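Local coordinates for putative xanthine dehydrogenase YAGS fad-binding subunit (Escherichia coli, PDB 5G5G), which probably serves as the molybdenum-bearing subunit of a periplasmic aldehyde oxidase, holding a dioxothiomolybdenum centre and pterin cytosine dinucleotide for the oxidation of aldehydes, at residues C[376-380]-C[434-438]; C[587-593]-C[604-610]. All coordinates share one frame; numbering follows the deposited sequence.

Contact 1: C[376-380]-C[434-438]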
loop_
_atom_site.group_PDB
_atom_site.type_symbol
_atom_site.label_atom_id
_atom_site.label_comp_id
_atom_site.label_asym_id
_atom_site.label_seq_id
_atom_site.Cartn_x
_atom_site.Cartn_y
_atom_site.Cartn_z
ATOM N N PRO C 376 6.287 -2.259 32.297
ATOM C CA PRO C 376 7.180 -1.980 31.167
ATOM C C PRO C 376 7.411 -0.487 30.888
ATOM O O PRO C 376 8.440 -0.121 30.312
ATOM C CB PRO C 376 6.490 -2.666 29.960
ATOM C CG PRO C 376 5.125 -2.924 30.419
ATOM C CD PRO C 376 5.123 -3.039 31.911
ATOM N N VAL C 377 6.481 0.367 31.297
ATOM C CA VAL C 377 6.718 1.831 31.190
ATOM C C VAL C 377 7.753 2.213 32.217
ATOM O O VAL C 377 8.731 2.845 31.885
ATOM C CB VAL C 377 5.433 2.650 31.391
ATOM C CG1 VAL C 377 5.747 4.141 31.484
ATOM C CG2 VAL C 377 4.414 2.351 30.304
ATOM N N GLU C 378 7.553 1.818 33.478
ATOM C CA GLU C 378 8.524 2.120 34.530
ATOM C C GLU C 378 9.914 1.556 34.240
ATOM O O GLU C 378 10.919 2.164 34.583
ATOM C CB GLU C 378 8.047 1.591 35.885
ATOM C CG GLU C 378 6.863 2.391 36.460
ATOM C CD GLU C 378 7.157 3.895 36.667
ATOM O OE1 GLU C 378 8.314 4.336 36.917
ATOM O OE2 GLU C 378 6.190 4.662 36.570
ATOM N N PHE C 379 9.948 0.379 33.598
ATOM C CA PHE C 379 11.208 -0.246 33.264
ATOM C C PHE C 379 12.031 0.598 32.311
ATOM O O PHE C 379 13.214 0.705 32.472
ATOM C CB PHE C 379 10.980 -1.653 32.659
ATOM C CG PHE C 379 12.244 -2.430 32.452
ATOM C CD1 PHE C 379 12.878 -3.038 33.524
ATOM C CD2 PHE C 379 12.784 -2.573 31.188
ATOM C CE1 PHE C 379 14.041 -3.770 33.353
ATOM C CE2 PHE C 379 13.928 -3.344 31.000
ATOM C CZ PHE C 379 14.561 -3.934 32.070
ATOM N N ARG C 380 11.393 1.156 31.295
ATOM C CA ARG C 380 12.056 2.069 30.343
ATOM C C ARG C 380 12.469 3.356 31.020
ATOM O O ARG C 380 13.573 3.836 30.794
ATOM C CB ARG C 380 11.170 2.327 29.132
ATOM C CG ARG C 380 10.953 1.102 28.275
ATOM C CD ARG C 380 10.053 1.450 27.084
ATOM N NE ARG C 380 9.987 0.333 26.131
ATOM C CZ ARG C 380 9.245 -0.760 26.313
ATOM N NH1 ARG C 380 8.469 -0.890 27.380
ATOM N NH2 ARG C 380 9.250 -1.731 25.386
ATOM N N GLY C 434 -0.570 -2.800 25.131
ATOM C CA GLY C 434 0.884 -2.867 24.941
ATOM C C GLY C 434 1.507 -1.506 24.778
ATOM O O GLY C 434 0.851 -0.545 24.348
ATOM N N VAL C 435 2.803 -1.431 25.114
ATOM C CA VAL C 435 3.564 -0.237 24.928
ATOM C C VAL C 435 4.897 -0.540 24.306
ATOM O O VAL C 435 5.451 -1.637 24.506
ATOM C CB VAL C 435 3.777 0.497 26.284
ATOM C CG1 VAL C 435 4.562 -0.383 27.270
ATOM C CG2 VAL C 435 4.428 1.855 26.120
ATOM N N ALA C 436 5.419 0.456 23.593
ATOM C CA ALA C 436 6.816 0.422 23.113
ATOM C C ALA C 436 7.344 1.842 22.956
ATOM O O ALA C 436 6.561 2.803 22.757
ATOM C CB ALA C 436 6.939 -0.322 21.785
ATOM N N ALA C 437 8.675 1.966 22.972
ATOM C CA ALA C 437 9.367 3.199 22.670
ATOM C C ALA C 437 9.694 3.276 21.181
ATOM O O ALA C 437 9.944 2.259 20.533
ATOM C CB ALA C 437 10.653 3.280 23.449
ATOM N N GLY C 438 9.700 4.508 20.680
ATOM C CA GLY C 438 10.262 4.863 19.414
ATOM C C GLY C 438 11.473 5.775 19.556
ATOM O O GLY C 438 11.601 6.524 20.507
HETATM O O HOH W 1 6.930 -2.973 26.578
#
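The guanidinium of R380 lies against the strand with A436 CA over one face, 3.9 Å above its plane and off centre, nearer the edge of the group; P376 CB and a water meet it at the edge, in plane. The setting is helix-on-sheet packing in the molybdopterin cofactor-binding part of the chain: the short helix 376-382 rests on strand 429-441, the two segment axes 9.1 Å apart at closest and only 22° from parallel. The strand offers V435 and A437 to the helix and turns A436 away. R380 reaches across with CG anti to its carbonyl carbon (chi1 -66°) and the chain extended to NE, passing beside A437, whose CB is 4.0 Å from NE. The E362 salt bridge at NE, whose OE1 also accepts from A437 N, and a weak bond from NH1 back to P376 O limit how the guanidinium can turn. Toward the N-terminal end of the helix the contact is apolar. V435 sets CG1 between its backbone N and carbonyl carbon (chi1 61°), and that methyl enters the angle between P376 CB at 4.0 Å and V377 CG2 at 4.1 Å. The polar link is made by the water, which accepts from R380 NH1 at 2.7 Å and donates to V435 O at 2.9 Å, an oxygen that N704 ND2 also bonds.

Contact 2: C[587-593]-C[604-610]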
loop_
_atom_site.group_PDB
_atom_site.type_symbol
_atom_site.label_atom_id
_atom_site.label_comp_id
_atom_site.label_asym_id
_atom_site.label_seq_id
_atom_site.Cartn_x
_atom_site.Cartn_y
_atom_site.Cartn_z
ATOM N N ALA C 587 9.539 8.666 20.913
ATOM C CA ALA C 587 8.098 8.456 21.017
ATOM C C ALA C 587 7.739 7.404 22.032
ATOM O O ALA C 587 8.546 6.532 22.360
ATOM C CB ALA C 587 7.505 8.043 19.656
ATOM N N GLY C 588 6.492 7.453 22.467
ATOM C CA GLY C 588 5.886 6.398 23.241
ATOM C C GLY C 588 4.600 5.990 22.532
ATOM O O GLY C 588 3.748 6.836 22.231
ATOM N N HIS C 589 4.510 4.711 22.194
ATOM C CA HIS C 589 3.386 4.126 21.497
ATOM C C HIS C 589 2.604 3.209 22.384
ATOM O O HIS C 589 3.199 2.292 22.992
ATOM C CB HIS C 589 3.881 3.308 20.316
ATOM C CG HIS C 589 4.442 4.133 19.214
ATOM N ND1 HIS C 589 3.660 4.954 18.430
ATOM C CD2 HIS C 589 5.712 4.321 18.808
ATOM C CE1 HIS C 589 4.424 5.573 17.556
ATOM N NE2 HIS C 589 5.674 5.215 17.769
ATOM N N PHE C 590 1.287 3.445 22.458
ATOM C CA PHE C 590 0.374 2.706 23.354
ATOM C C PHE C 590 -0.768 2.159 22.510
ATOM O O PHE C 590 -1.353 2.920 21.732
ATOM C CB PHE C 590 -0.199 3.611 24.469
ATOM C CG PHE C 590 0.801 4.040 25.472
ATOM C CD1 PHE C 590 1.635 5.126 25.202
ATOM C CD2 PHE C 590 0.958 3.346 26.688
ATOM C CE1 PHE C 590 2.591 5.515 26.124
ATOM C CE2 PHE C 590 1.869 3.774 27.632
ATOM C CZ PHE C 590 2.733 4.847 27.333
ATOM N N VAL C 591 -1.012 0.849 22.565
ATOM C CA VAL C 591 -1.993 0.190 21.715
ATOM C C VAL C 591 -2.903 -0.727 22.500
ATOM O O VAL C 591 -2.451 -1.428 23.426
ATOM C CB VAL C 591 -1.280 -0.691 20.642
ATOM C CG1 VAL C 591 -2.295 -1.486 19.854
ATOM C CG2 VAL C 591 -0.401 0.171 19.758
ATOM N N GLU C 592 -4.178 -0.721 22.131
ATOM C CA GLU C 592 -5.126 -1.706 22.609
ATOM C C GLU C 592 -5.538 -2.564 21.426
ATOM O O GLU C 592 -5.895 -2.004 20.343
ATOM C CB GLU C 592 -6.334 -1.016 23.282
ATOM C CG GLU C 592 -7.425 -1.971 23.763
ATOM C CD GLU C 592 -8.640 -1.233 24.311
ATOM O OE1 GLU C 592 -8.521 -0.477 25.268
ATOM O OE2 GLU C 592 -9.743 -1.451 23.802
ATOM N N VAL C 593 -5.456 -3.892 21.571
ATOM C CA VAL C 593 -5.856 -4.792 20.502
ATOM C C VAL C 593 -6.932 -5.735 20.957
ATOM O O VAL C 593 -7.092 -5.981 22.179
ATOM C CB VAL C 593 -4.731 -5.703 19.993
ATOM C CG1 VAL C 593 -3.660 -4.849 19.432
ATOM C CG2 VAL C 593 -4.197 -6.606 21.117
ATOM N N VAL C 604 -6.943 -4.008 15.739
ATOM C CA VAL C 604 -6.522 -2.942 16.618
ATOM C C VAL C 604 -7.704 -2.099 17.038
ATOM O O VAL C 604 -8.490 -1.664 16.203
ATOM C CB VAL C 604 -5.450 -2.078 15.973
ATOM C CG1 VAL C 604 -4.872 -1.043 16.964
ATOM C CG2 VAL C 604 -4.332 -2.977 15.451
ATOM N N ARG C 605 -7.793 -1.811 18.334
ATOM C CA ARG C 605 -8.895 -1.066 18.916
ATOM C C ARG C 605 -8.656 0.403 19.197
ATOM O O ARG C 605 -9.596 1.187 19.062
ATOM C CB ARG C 605 -9.362 -1.729 20.190
ATOM C CG ARG C 605 -10.005 -3.084 19.896
ATOM C CD ARG C 605 -10.001 -3.999 21.105
ATOM N NE ARG C 605 -10.840 -3.496 22.201
ATOM C CZ ARG C 605 -12.105 -3.856 22.447
ATOM N NH1 ARG C 605 -12.724 -4.730 21.692
ATOM N NH2 ARG C 605 -12.729 -3.354 23.502
ATOM N N ARG C 606 -7.422 0.774 19.556
ATOM C CA ARG C 606 -7.065 2.128 19.894
ATOM C C ARG C 606 -5.552 2.241 19.798
ATOM O O ARG C 606 -4.837 1.312 20.212
ATOM C CB ARG C 606 -7.537 2.386 21.319
ATOM C CG ARG C 606 -7.441 3.804 21.778
ATOM C CD ARG C 606 -8.283 3.948 23.059
ATOM N NE ARG C 606 -8.106 2.896 24.084
ATOM C CZ ARG C 606 -7.513 3.060 25.281
ATOM N NH1 ARG C 606 -6.979 4.207 25.638
ATOM N NH2 ARG C 606 -7.455 2.076 26.149
ATOM N N MET C 607 -5.079 3.361 19.232
ATOM C CA MET C 607 -3.643 3.673 19.214
ATOM C C MET C 607 -3.388 5.099 19.643
ATOM O O MET C 607 -4.122 5.995 19.236
ATOM C CB MET C 607 -3.064 3.446 17.811
ATOM C CG MET C 607 -3.326 2.073 17.249
ATOM S SD MET C 607 -2.679 1.963 15.554
ATOM C CE MET C 607 -0.939 1.912 15.861
ATOM N N LEU C 608 -2.346 5.269 20.467
ATOM C CA LEU C 608 -1.856 6.576 20.880
ATOM C C LEU C 608 -0.362 6.641 20.593
ATOM O O LEU C 608 0.370 5.719 20.930
ATOM C CB LEU C 608 -2.108 6.857 22.351
ATOM C CG LEU C 608 -1.468 8.126 22.934
ATOM C CD1 LEU C 608 -2.049 9.383 22.312
ATOM C CD2 LEU C 608 -1.630 8.158 24.450
ATOM N N ALA C 609 0.090 7.708 19.964
ATOM C CA ALA C 609 1.526 8.027 19.856
ATOM C C ALA C 609 1.798 9.374 20.547
ATOM O O ALA C 609 1.149 10.377 20.230
ATOM C CB ALA C 609 1.950 8.119 18.415
ATOM N N VAL C 610 2.775 9.395 21.441
ATOM C CA VAL C 610 3.259 10.623 21.991
ATOM C C VAL C 610 4.702 10.838 21.491
ATOM O O VAL C 610 5.593 10.025 21.759
ATOM C CB VAL C 610 3.184 10.646 23.534
ATOM C CG1 VAL C 610 3.631 11.999 24.065
ATOM C CG2 VAL C 610 1.761 10.310 24.059
HETATM O O HOH W 2 0.845 4.207 18.401
HETATM O O HOH W 3 -10.866 1.165 23.486
#
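The carboxylate of E592 is held between two arginines of the partner strand that are turned quite differently against it, each in a salt bridge with a nearly straight N-H bond. The guanidinium plane of R605 is 29° from that of the carboxylate, and its NE meets the anti lone pair of OE2 at 2.8 Å; that of R606 is nearly perpendicular, at 80°, and its NH2 comes to the anti side of OE1 at 2.9 Å, well out of the carboxylate plane. E592 reaches both because its CG is anti to the backbone N (chi1 177°) and the chain runs on extended, while each arginine bends at chi3. Two neighbouring residues can face one glutamate because the antiparallel hairpin carries a classic beta bulge here: E592 O accepts R605 N at 2.8 Å and R606 N at 3.3 Å, both from the same face of the carbonyl. H433 NE2 also bonds OE1. Replacing E592 by alanine is likely to leave R605 and R606 without the carboxylate they share, and H433 NE2 without its acceptor. R605 also pairs with D426; R606 NH1 bonds F412 O and its guanidinium makes a cation-pi contact with the F412 ring. On the opposite face the side chains of V591 and V604 cross at about a right angle, their CG1 atoms 3.9 Å apart. That face packs against helices 698-710 and 619-638, while strands 429-441 and 669-674 flank the hairpin.

In the fold
Both contacts are buried and share one mixed sheet, in which strand 429-441 of contact 1 lies beside strand 584-596 of contact 2; their centres are about 11 Å apart. Backbone joins them, with A436 O 2.9 Å from H589 N in a probable hydrogen bond, and so do side chains, V435 CG2 lying 3.5 Å from F590 CE2. Contact 2 builds the sheet itself through a hairpin ladder of main-chain bonds, and its charged network falls at the partly exposed bulge end. Contact 1 lays a helix on the sheet through a few apolar contacts and a bridging water, its arginine paired with a glutamate from another helix.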